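NAD-dependent dehydrogenase (Rhizobium meliloti, PDB 4Z0P) reduces glyoxylate and hydroxypyruvate with NADPH as the hydride donor, as a member of the D-isomer specific 2-hydroxyacid dehydrogenase family. Local coordinates at residues V92-W106 / A285-V297. Sequence-based numbering, arbitrary orientation.
Sequences VRFVDRTLTTRMSEW and AASSDVRALFVHV. With NDP (NADPH dihydro-nicotinamide-adenine-dinucleotide phosphate), chain H.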
ATOM      1  N   VAL A  92      -2.825 -31.605   5.382  1.00 22.28           N
ATOM      2  CA  VAL A  92      -1.959 -30.541   5.864  1.00 20.77           C
ATOM      3  C   VAL A  92      -2.128 -29.340   4.949  1.00 22.55           C
ATOM      4  O   VAL A  92      -1.905 -29.465   3.744  1.00 23.37           O
ATOM      5  CB  VAL A  92      -0.476 -30.977   5.853  1.00 22.58           C
ATOM      6  CG1 VAL A  92       0.447 -29.817   6.214  1.00 24.11           C
ATOM      7  CG2 VAL A  92      -0.262 -32.136   6.819  1.00 26.78           C
ATOM      8  N   ARG A  93      -2.488 -28.176   5.504  1.00 22.83           N
ATOM      9  CA  ARG A  93      -2.631 -26.965   4.674  1.00 21.66           C
ATOM     10  C   ARG A  93      -1.305 -26.214   4.593  1.00 22.75           C
ATOM     11  O   ARG A  93      -0.399 -26.436   5.386  1.00 21.69           O
ATOM     12  CB  ARG A  93      -3.760 -26.065   5.216  1.00 22.44           C
ATOM     13  CG  ARG A  93      -3.399 -25.275   6.465  1.00 24.45           C
ATOM     14  CD  ARG A  93      -4.636 -24.783   7.198  1.00 23.96           C
ATOM     15  NE  ARG A  93      -4.295 -23.779   8.188  1.00 22.74           N
ATOM     16  CZ  ARG A  93      -4.230 -22.471   7.949  1.00 27.78           C
ATOM     17  NH1 ARG A  93      -4.478 -21.967   6.743  1.00 22.76           N
ATOM     18  NH2 ARG A  93      -3.895 -21.660   8.925  1.00 24.02           N
ATOM     19  N   PHE A  94      -1.186 -25.299   3.634  1.00 22.33           N
ATOM     20  CA  PHE A  94       0.031 -24.498   3.485  1.00 22.70           C
ATOM     21  C   PHE A  94      -0.026 -23.257   4.366  1.00 25.79           C
ATOM     22  O   PHE A  94      -0.950 -22.456   4.277  1.00 22.22           O
ATOM     23  CB  PHE A  94       0.196 -24.095   2.018  1.00 21.80           C
ATOM     24  CG  PHE A  94       1.507 -23.425   1.659  1.00 21.99           C
ATOM     25  CD1 PHE A  94       2.725 -23.801   2.221  1.00 24.30           C
ATOM     26  CD2 PHE A  94       1.514 -22.406   0.704  1.00 22.12           C
ATOM     27  CE1 PHE A  94       3.906 -23.177   1.861  1.00 23.80           C
ATOM     28  CE2 PHE A  94       2.706 -21.791   0.335  1.00 23.26           C
ATOM     29  CZ  PHE A  94       3.892 -22.170   0.917  1.00 25.17           C
ATOM     30  N   VAL A  95       0.950 -23.154   5.264  1.00 21.43           N
ATOM     31  CA  VAL A  95       1.131 -21.998   6.117  1.00 23.81           C
ATOM     32  C   VAL A  95       2.614 -21.677   6.003  1.00 23.56           C
ATOM     33  O   VAL A  95       3.437 -22.554   6.228  1.00 24.66           O
ATOM     34  CB  VAL A  95       0.776 -22.328   7.576  1.00 23.62           C
ATOM     35  CG1 VAL A  95       1.112 -21.161   8.501  1.00 27.79           C
ATOM     36  CG2 VAL A  95      -0.708 -22.649   7.702  1.00 27.41           C
ATOM     37  N   ASP A  96       2.973 -20.443   5.652  1.00 21.18           N
ATOM     38  CA  ASP A  96       4.370 -20.112   5.418  1.00 23.86           C
ATOM     39  C   ASP A  96       4.514 -18.604   5.404  1.00 21.95           C
ATOM     40  O   ASP A  96       3.606 -17.902   4.955  1.00 20.37           O
ATOM     41  CB  ASP A  96       4.821 -20.632   4.049  1.00 24.48           C
ATOM     42  CG  ASP A  96       6.325 -20.580   3.857  1.00 30.00           C
ATOM     43  OD1 ASP A  96       6.996 -21.473   4.401  1.00 29.43           O
ATOM     44  OD2 ASP A  96       6.834 -19.654   3.173  1.00 25.49           O
ATOM     45  N   ARG A  97       5.674 -18.123   5.863  1.00 19.93           N
ATOM     46  CA  ARG A  97       5.951 -16.687   5.854  1.00 22.49           C
ATOM     47  C   ARG A  97       5.755 -16.068   4.486  1.00 22.01           C
ATOM     48  O   ARG A  97       5.310 -14.932   4.388  1.00 21.76           O
ATOM     49  CB  ARG A  97       7.407 -16.435   6.307  1.00 28.20           C
ATOM     50  CG  ARG A  97       7.875 -14.992   6.194  1.00 47.29           C
ATOM     51  N   THR A  98       6.087 -16.797   3.417  1.00 22.08           N
ATOM     52  CA  THR A  98       5.937 -16.233   2.055  1.00 21.19           C
ATOM     53  C   THR A  98       4.471 -15.978   1.709  1.00 21.38           C
ATOM     54  O   THR A  98       4.120 -14.935   1.128  1.00 23.80           O
ATOM     55  CB  THR A  98       6.536 -17.154   0.952  1.00 22.44           C
ATOM     56  OG1 THR A  98       5.866 -18.433   0.958  1.00 23.80           O
ATOM     57  CG2 THR A  98       8.041 -17.298   1.139  1.00 27.17           C
ATOM     58  N   LEU A  99       3.594 -16.897   2.115  1.00 19.91           N
ATOM     59  CA  LEU A  99       2.167 -16.725   1.812  1.00 18.70           C
ATOM     60  C   LEU A  99       1.577 -15.571   2.624  1.00 20.62           C
ATOM     61  O   LEU A  99       0.872 -14.683   2.111  1.00 19.92           O
ATOM     62  CB  LEU A  99       1.417 -18.042   2.081  1.00 19.35           C
ATOM     63  CG  LEU A  99      -0.007 -18.103   1.539  1.00 23.63           C
ATOM     64  CD1 LEU A  99      -0.052 -18.166   0.038  1.00 31.34           C
ATOM     65  CD2 LEU A  99      -0.663 -19.369   2.093  1.00 27.17           C
ATOM     66  N   THR A 100       1.915 -15.546   3.906  1.00 19.82           N
ATOM     67  CA  THR A 100       1.415 -14.521   4.799  1.00 17.10           C
ATOM     68  C   THR A 100       1.840 -13.136   4.372  1.00 19.16           C
ATOM     69  O   THR A 100       1.023 -12.197   4.363  1.00 21.33           O
ATOM     70  CB  THR A 100       1.903 -14.801   6.226  1.00 21.64           C
ATOM     71  OG1 THR A 100       1.510 -16.132   6.588  1.00 20.75           O
ATOM     72  CG2 THR A 100       1.304 -13.834   7.209  1.00 25.48           C
ATOM     73  N   THR A 101       3.119 -12.991   4.035  1.00 18.48           N
ATOM     74  CA  THR A 101       3.638 -11.665   3.684  1.00 18.48           C
ATOM     75  C   THR A 101       2.993 -11.149   2.394  1.00 20.35           C
ATOM     76  O   THR A 101       2.707  -9.953   2.264  1.00 19.59           O
ATOM     77  CB  THR A 101       5.178 -11.633   3.676  1.00 22.25           C
ATOM     78  OG1 THR A 101       5.616 -10.296   3.897  1.00 20.88           O
ATOM     79  CG2 THR A 101       5.795 -12.185   2.399  1.00 23.43           C
ATOM     80  N   ARG A 102       2.711 -12.063   1.479  1.00 19.47           N
ATOM     81  CA  ARG A 102       2.056 -11.728   0.207  1.00 19.54           C
ATOM     82  C   ARG A 102       0.616 -11.261   0.415  1.00 18.84           C
ATOM     83  O   ARG A 102       0.177 -10.259  -0.188  1.00 19.07           O
ATOM     84  CB  ARG A 102       2.140 -12.905  -0.746  1.00 19.49           C
ATOM     85  CG  ARG A 102       3.512 -13.166  -1.332  1.00 19.99           C
ATOM     86  CD  ARG A 102       3.589 -14.542  -1.971  1.00 20.47           C
ATOM     87  NE  ARG A 102       4.884 -14.775  -2.626  1.00 21.47           N
ATOM     88  CZ  ARG A 102       5.168 -14.468  -3.898  1.00 21.24           C
ATOM     89  NH1 ARG A 102       4.237 -13.981  -4.699  1.00 23.23           N
ATOM     90  NH2 ARG A 102       6.390 -14.707  -4.380  1.00 22.30           N
ATOM     91  N   MET A 103      -0.130 -11.967   1.271  1.00 18.00           N
ATOM     92  CA  MET A 103      -1.498 -11.537   1.565  1.00 19.50           C
ATOM     93  C   MET A 103      -1.499 -10.134   2.168  1.00 18.64           C
ATOM     94  O   MET A 103      -2.308  -9.282   1.774  1.00 19.14           O
ATOM     95  CB  MET A 103      -2.218 -12.509   2.484  1.00 18.15           C
ATOM     96  CG  MET A 103      -3.643 -12.102   2.805  1.00 17.32           C
ATOM     97  SD  MET A 103      -4.699 -11.923   1.351  1.00 20.05           S
ATOM     98  CE  MET A 103      -5.179 -13.628   1.062  1.00 20.19           C
ATOM     99  N   SER A 104      -0.593  -9.887   3.116  1.00 18.24           N
ATOM    100  CA  SER A 104      -0.552  -8.596   3.754  1.00 17.94           C
ATOM    101  C   SER A 104      -0.226  -7.477   2.791  1.00 19.59           C
ATOM    102  O   SER A 104      -0.763  -6.382   2.927  1.00 18.82           O
ATOM    103  CB  SER A 104       0.389  -8.611   4.939  1.00 18.66           C
ATOM    104  OG  SER A 104      -0.192  -9.428   5.969  1.00 20.32           O
ATOM    105  N   GLU A 105       0.611  -7.754   1.796  1.00 18.28           N
ATOM    106  CA  GLU A 105       0.835  -6.793   0.712  1.00 17.44           C
ATOM    107  C   GLU A 105      -0.464  -6.429   0.017  1.00 19.67           C
ATOM    108  O   GLU A 105      -0.751  -5.264  -0.223  1.00 18.37           O
ATOM    109  CB  GLU A 105       1.762  -7.348  -0.358  1.00 18.39           C
ATOM    110  CG  GLU A 105       3.202  -7.592   0.062  1.00 18.87           C
ATOM    111  CD  GLU A 105       3.970  -8.442  -0.948  1.00 20.53           C
ATOM    112  OE1 GLU A 105       3.406  -8.751  -2.021  1.00 20.47           O
ATOM    113  OE2 GLU A 105       5.108  -8.852  -0.634  1.00 20.65           O
ATOM    114  N   TRP A 106      -1.235  -7.443  -0.350  1.00 18.48           N
ATOM    115  CA  TRP A 106      -2.456  -7.197  -1.108  1.00 18.48           C
ATOM    116  C   TRP A 106      -3.482  -6.432  -0.253  1.00 17.25           C
ATOM    117  O   TRP A 106      -4.114  -5.488  -0.734  1.00 17.20           O
ATOM    118  CB  TRP A 106      -3.039  -8.525  -1.628  1.00 19.70           C
ATOM    119  CG  TRP A 106      -4.273  -8.358  -2.501  1.00 17.33           C
ATOM    120  CD1 TRP A 106      -4.314  -8.295  -3.860  1.00 19.28           C
ATOM    121  CD2 TRP A 106      -5.638  -8.253  -2.055  1.00 16.61           C
ATOM    122  NE1 TRP A 106      -5.624  -8.166  -4.294  1.00 19.14           N
ATOM    123  CE2 TRP A 106      -6.451  -8.125  -3.205  1.00 18.47           C
ATOM    124  CE3 TRP A 106      -6.250  -8.276  -0.805  1.00 16.86           C
ATOM    125  CZ2 TRP A 106      -7.860  -8.008  -3.126  1.00 19.43           C
ATOM    126  CZ3 TRP A 106      -7.636  -8.173  -0.718  1.00 17.72           C
ATOM    127  CH2 TRP A 106      -8.425  -8.044  -1.888  1.00 18.23           C
ATOM    128  N   ALA A 285      -4.262 -12.759  -4.487  1.00 18.63           N
ATOM    129  CA  ALA A 285      -3.896 -11.944  -3.330  1.00 18.80           C
ATOM    130  C   ALA A 285      -2.637 -12.509  -2.656  1.00 20.34           C
ATOM    131  O   ALA A 285      -1.754 -11.747  -2.277  1.00 19.73           O
ATOM    132  CB  ALA A 285      -5.040 -11.838  -2.335  1.00 18.69           C
ATOM    133  N   ALA A 286      -2.550 -13.836  -2.550  1.00 19.57           N
ATOM    134  CA  ALA A 286      -1.320 -14.443  -2.028  1.00 19.45           C
ATOM    135  C   ALA A 286      -1.018 -15.698  -2.806  1.00 20.91           C
ATOM    136  O   ALA A 286      -1.627 -16.756  -2.568  1.00 23.77           O
ATOM    137  CB  ALA A 286      -1.457 -14.733  -0.548  1.00 21.56           C
ATOM    138  N   SER A 287      -0.114 -15.572  -3.775  1.00 22.21           N
ATOM    139  CA  SER A 287       0.310 -16.726  -4.609  1.00 24.07           C
ATOM    140  C   SER A 287       1.145 -17.675  -3.765  1.00 24.94           C
ATOM    141  O   SER A 287       1.865 -17.244  -2.866  1.00 24.78           O
ATOM    142  CB  SER A 287       1.144 -16.229  -5.792  1.00 29.81           C
ATOM    143  OG  SER A 287       0.288 -15.515  -6.683  1.00 35.02           O
ATOM    144  N   SER A 288       1.071 -18.965  -4.059  1.00 22.65           N
ATOM    145  CA  SER A 288       1.938 -19.937  -3.389  1.00 25.06           C
ATOM    146  C   SER A 288       3.321 -19.960  -4.082  1.00 26.05           C
ATOM    147  O   SER A 288       3.420 -20.235  -5.275  1.00 28.12           O
ATOM    148  CB  SER A 288       1.308 -21.339  -3.430  1.00 23.98           C
ATOM    149  OG  SER A 288       0.184 -21.434  -2.578  1.00 24.01           O
ATOM    150  N   ASP A 289       4.354 -19.659  -3.312  1.00 22.29           N
ATOM    151  CA  ASP A 289       5.741 -19.782  -3.729  1.00 23.05           C
ATOM    152  C   ASP A 289       6.028 -21.273  -3.753  1.00 24.84           C
ATOM    153  O   ASP A 289       6.040 -21.915  -2.707  1.00 22.81           O
ATOM    154  CB  ASP A 289       6.619 -19.038  -2.699  1.00 24.20           C
ATOM    155  CG  ASP A 289       8.098 -19.125  -2.972  1.00 29.43           C
ATOM    156  OD1 ASP A 289       8.592 -20.160  -3.467  1.00 28.22           O
ATOM    157  OD2 ASP A 289       8.805 -18.145  -2.644  1.00 26.96           O
ATOM    158  N   VAL A 290       6.226 -21.827  -4.946  1.00 26.07           N
ATOM    159  CA  VAL A 290       6.289 -23.285  -5.090  1.00 24.83           C
ATOM    160  C   VAL A 290       7.539 -23.821  -4.422  1.00 23.90           C
ATOM    161  O   VAL A 290       7.504 -24.888  -3.793  1.00 24.29           O
ATOM    162  CB  VAL A 290       6.178 -23.764  -6.557  1.00 25.92           C
ATOM    163  CG1 VAL A 290       6.055 -25.284  -6.604  1.00 25.18           C
ATOM    164  CG2 VAL A 290       4.950 -23.146  -7.206  1.00 29.81           C
ATOM    165  N   ARG A 291       8.650 -23.097  -4.506  1.00 23.30           N
ATOM    166  CA  ARG A 291       9.846 -23.547  -3.767  1.00 24.84           C
ATOM    167  C   ARG A 291       9.536 -23.660  -2.259  1.00 25.60           C
ATOM    168  O   ARG A 291       9.891 -24.632  -1.616  1.00 25.68           O
ATOM    169  CB  ARG A 291      11.021 -22.590  -4.002  1.00 30.75           C
ATOM    170  CG  ARG A 291      12.355 -23.061  -3.440  1.00 52.33           C
ATOM    171  CD  ARG A 291      13.496 -22.122  -3.834  1.00 56.28           C
ATOM    172  N   ALA A 292       8.913 -22.624  -1.697  1.00 25.75           N
ATOM    173  CA  ALA A 292       8.587 -22.601  -0.276  1.00 23.60           C
ATOM    174  C   ALA A 292       7.581 -23.711   0.086  1.00 20.86           C
ATOM    175  O   ALA A 292       7.699 -24.334   1.137  1.00 24.30           O
ATOM    176  CB  ALA A 292       8.064 -21.212   0.140  1.00 25.44           C
ATOM    177  N   LEU A 293       6.606 -23.942  -0.786  1.00 22.58           N
ATOM    178  CA  LEU A 293       5.670 -25.049  -0.642  1.00 22.49           C
ATOM    179  C   LEU A 293       6.388 -26.385  -0.534  1.00 24.27           C
ATOM    180  O   LEU A 293       6.122 -27.164   0.385  1.00 24.28           O
ATOM    181  CB  LEU A 293       4.689 -25.061  -1.813  1.00 21.85           C
ATOM    182  CG  LEU A 293       3.679 -26.206  -1.813  1.00 19.82           C
ATOM    183  CD1 LEU A 293       2.757 -26.176  -0.600  1.00 23.37           C
ATOM    184  CD2 LEU A 293       2.907 -26.124  -3.133  1.00 24.34           C
ATOM    185  N   PHE A 294       7.329 -26.639  -1.437  1.00 23.29           N
ATOM    186  CA  PHE A 294       8.063 -27.900  -1.408  1.00 23.15           C
ATOM    187  C   PHE A 294       8.970 -28.025  -0.169  1.00 25.69           C
ATOM    188  O   PHE A 294       9.056 -29.101   0.410  1.00 26.25           O
ATOM    189  CB  PHE A 294       8.877 -28.116  -2.686  1.00 23.28           C
ATOM    190  CG  PHE A 294       8.054 -28.332  -3.926  1.00 25.06           C
ATOM    191  CD1 PHE A 294       6.693 -28.723  -3.878  1.00 25.74           C
ATOM    192  CD2 PHE A 294       8.664 -28.228  -5.165  1.00 27.73           C
ATOM    193  CE1 PHE A 294       5.977 -28.943  -5.043  1.00 26.24           C
ATOM    194  CE2 PHE A 294       7.941 -28.451  -6.338  1.00 32.24           C
ATOM    195  CZ  PHE A 294       6.598 -28.803  -6.266  1.00 27.10           C
ATOM    196  N   VAL A 295       9.575 -26.926   0.275  1.00 24.55           N
ATOM    197  CA  VAL A 295      10.351 -26.961   1.533  1.00 24.81           C
ATOM    198  C   VAL A 295       9.445 -27.341   2.713  1.00 25.58           C
ATOM    199  O   VAL A 295       9.805 -28.179   3.555  1.00 28.94           O
ATOM    200  CB  VAL A 295      11.066 -25.615   1.779  1.00 27.78           C
ATOM    201  CG1 VAL A 295      11.607 -25.516   3.211  1.00 32.81           C
ATOM    202  CG2 VAL A 295      12.185 -25.449   0.766  1.00 33.10           C
ATOM    203  N   HIS A 296       8.267 -26.714   2.759  1.00 25.74           N
ATOM    204  CA  HIS A 296       7.245 -27.008   3.776  1.00 27.24           C
ATOM    205  C   HIS A 296       6.820 -28.476   3.755  1.00 27.86           C
ATOM    206  O   HIS A 296       6.800 -29.125   4.798  1.00 26.72           O
ATOM    207  CB  HIS A 296       6.060 -26.041   3.606  1.00 26.90           C
ATOM    208  CG  HIS A 296       4.720 -26.592   3.986  1.00 28.12           C
ATOM    209  ND1 HIS A 296       4.217 -26.517   5.269  1.00 34.56           N
ATOM    210  CD2 HIS A 296       3.739 -27.141   3.226  1.00 24.18           C
ATOM    211  CE1 HIS A 296       2.993 -27.019   5.287  1.00 35.77           C
ATOM    212  NE2 HIS A 296       2.685 -27.414   4.063  1.00 29.62           N
ATOM    213  N   VAL A 297       6.540 -29.003   2.562  1.00 24.69           N
ATOM    214  CA  VAL A 297       6.144 -30.403   2.436  1.00 25.08           C
ATOM    215  C   VAL A 297       7.287 -31.325   2.877  1.00 27.59           C
ATOM    216  O   VAL A 297       7.049 -32.291   3.624  1.00 28.05           O
ATOM    217  CB  VAL A 297       5.665 -30.756   1.013  1.00 24.50           C
ATOM    218  CG1 VAL A 297       5.372 -32.252   0.879  1.00 25.53           C
ATOM    219  CG2 VAL A 297       4.398 -29.983   0.666  1.00 27.23           C
TER
HETATM  220  PA  NDP H 407      -6.737 -19.657   9.589  1.00 22.22           P
HETATM  221  O1A NDP H 407      -7.347 -21.035   9.796  1.00 23.33           O
HETATM  222  O2A NDP H 407      -5.419 -19.385  10.234  1.00 20.98           O
HETATM  223  O5B NDP H 407      -7.798 -18.617  10.137  1.00 22.21           O
HETATM  224  C5B NDP H 407      -9.188 -18.706   9.902  1.00 22.18           C
HETATM  225  C4B NDP H 407      -9.875 -17.696  10.780  1.00 20.95           C
HETATM  226  O4B NDP H 407     -11.250 -17.685  10.406  1.00 22.00           O
HETATM  227  C3B NDP H 407      -9.831 -18.029  12.271  1.00 26.81           C
HETATM  228  O3B NDP H 407      -9.705 -16.803  12.983  1.00 25.11           O
HETATM  229  C2B NDP H 407     -11.185 -18.658  12.521  1.00 21.31           C
HETATM  230  O2B NDP H 407     -11.676 -18.518  13.840  1.00 25.18           O
HETATM  231  C1B NDP H 407     -12.028 -17.835  11.581  1.00 22.35           C
HETATM  232  N9A NDP H 407     -13.300 -18.525  11.310  1.00 22.60           N
HETATM  233  C8A NDP H 407     -13.540 -19.671  10.642  1.00 23.91           C
HETATM  234  N7A NDP H 407     -14.811 -19.998  10.591  1.00 24.20           N
HETATM  235  C5A NDP H 407     -15.435 -18.992  11.274  1.00 21.99           C
HETATM  236  C6A NDP H 407     -16.783 -18.749  11.604  1.00 27.11           C
HETATM  237  N6A NDP H 407     -17.789 -19.569  11.219  1.00 25.74           N
HETATM  238  N1A NDP H 407     -17.083 -17.629  12.319  1.00 26.72           N
HETATM  239  C2A NDP H 407     -16.084 -16.817  12.697  1.00 29.50           C
HETATM  240  N3A NDP H 407     -14.777 -16.951  12.452  1.00 22.91           N
HETATM  241  C4A NDP H 407     -14.518 -18.065  11.719  1.00 21.86           C
HETATM  242  O3  NDP H 407      -6.724 -19.466   7.985  1.00 20.43           O
HETATM  243  PN  NDP H 407      -5.688 -18.465   7.238  1.00 21.03           P
HETATM  244  O1N NDP H 407      -5.675 -17.135   7.913  1.00 21.42           O
HETATM  245  O2N NDP H 407      -4.397 -19.157   6.980  1.00 19.75           O
HETATM  246  O5D NDP H 407      -6.420 -18.415   5.825  1.00 20.48           O
HETATM  247  C5D NDP H 407      -7.717 -17.858   5.738  1.00 19.33           C
HETATM  248  C4D NDP H 407      -8.320 -18.113   4.365  1.00 20.88           C
HETATM  249  O4D NDP H 407      -7.742 -17.238   3.394  1.00 20.78           O
HETATM  250  C3D NDP H 407      -8.084 -19.489   3.758  1.00 21.22           C
HETATM  251  O3D NDP H 407      -8.995 -20.458   4.317  1.00 21.88           O
HETATM  252  C2D NDP H 407      -8.294 -19.304   2.268  1.00 19.17           C
HETATM  253  O2D NDP H 407      -9.667 -19.550   1.917  1.00 21.64           O
HETATM  254  C1D NDP H 407      -7.993 -17.791   2.112  1.00 19.03           C
HETATM  255  N1N NDP H 407      -6.842 -17.528   1.245  1.00 18.19           N
HETATM  256  C2N NDP H 407      -6.992 -16.833   0.051  1.00 19.14           C
HETATM  257  C3N NDP H 407      -5.931 -16.561  -0.760  1.00 19.34           C
HETATM  258  C7N NDP H 407      -6.032 -15.685  -1.973  1.00 19.89           C
HETATM  259  O7N NDP H 407      -5.093 -15.718  -2.794  1.00 21.15           O
HETATM  260  N7N NDP H 407      -7.093 -14.929  -2.157  1.00 18.97           N
HETATM  261  C4N NDP H 407      -4.588 -17.072  -0.392  1.00 21.07           C
HETATM  262  C5N NDP H 407      -4.524 -17.820   0.888  1.00 19.76           C
HETATM  263  C6N NDP H 407      -5.586 -18.002   1.651  1.00 19.04           C
HETATM  264  P2B NDP H 407     -11.065 -19.385  15.052  1.00 37.25           P
HETATM  265  O1X NDP H 407      -9.710 -18.771  15.289  1.00 63.70           O
HETATM  266  O2X NDP H 407     -12.056 -19.097  16.165  1.00 36.38           O
HETATM  267  O3X NDP H 407     -11.029 -20.797  14.602  1.00 31.15           O
HETATM  268  O   HOH W   1       0.450 -28.316   2.622  1.00 22.45           O
HETATM  269  O   HOH W   2       8.854 -23.139   3.374  1.00 25.90           O
HETATM  270  O   HOH W   3       3.698 -18.606  -0.726  1.00 24.50           O
HETATM  271  O   HOH W   4       1.606 -12.797  -4.175  1.00 21.53           O
HETATM  272  O   HOH W   5       7.679 -15.737  -2.039  1.00 25.99           O
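D96 OD2 takes two bonds from one residue, T98 N and T98 OG1, which reach it from opposite faces of the carboxylate; the hydroxyl, at 2.7 Å, has the shorter bond. This cap starts helix 97-115, and the methyl of A292 packs against both D96 OD2 and T98 OG1. Facing it, D289 caps helix 290-305 by accepting from A292 N. Water bridges the two helix starts: one water donates to D96 OD1 and A292 O, another to T98 OG1 and S287 O while accepting from D289 N. R102 NH2 stops 4.5 Å short of D289 OD2, and a third water joins them; R102 NH1 also bonds Q135 O of the second subunit.

F94 fills the space beside helix 290-305. With CG anti to the backbone N (chi1 -172°), its ring lies under L293 CD1, which sits over one face 3.9 Å from the centroid, and it meets H296 obliquely, planes at 58°. Replacing F94 with an alanine is likely to leave L293 CD1 and one face of the H296 ring without their aromatic partner and to open a gap between the segments.

These two connections run between the Rossmann-type coenzyme domain and the smaller domain of the 2-hydroxyacid dehydrogenase fold, and NADPH lies in the cleft. R93 NH1 donates to the nicotinamide-side phosphate oxygen O2N at 2.8 Å, and A286 N to the carboxamide O7N. M103, bent at chi2 and chi3, brings CE to 3.5 Å from C3N of the nicotinamide.

Further along helix 97-115, the A286 methyl packs on M103 CB, and A285 CB sits over the five-membered ring of W106, 3.7 Å from its centroid. R116 of the second subunit bonds both R102 O and A285 O.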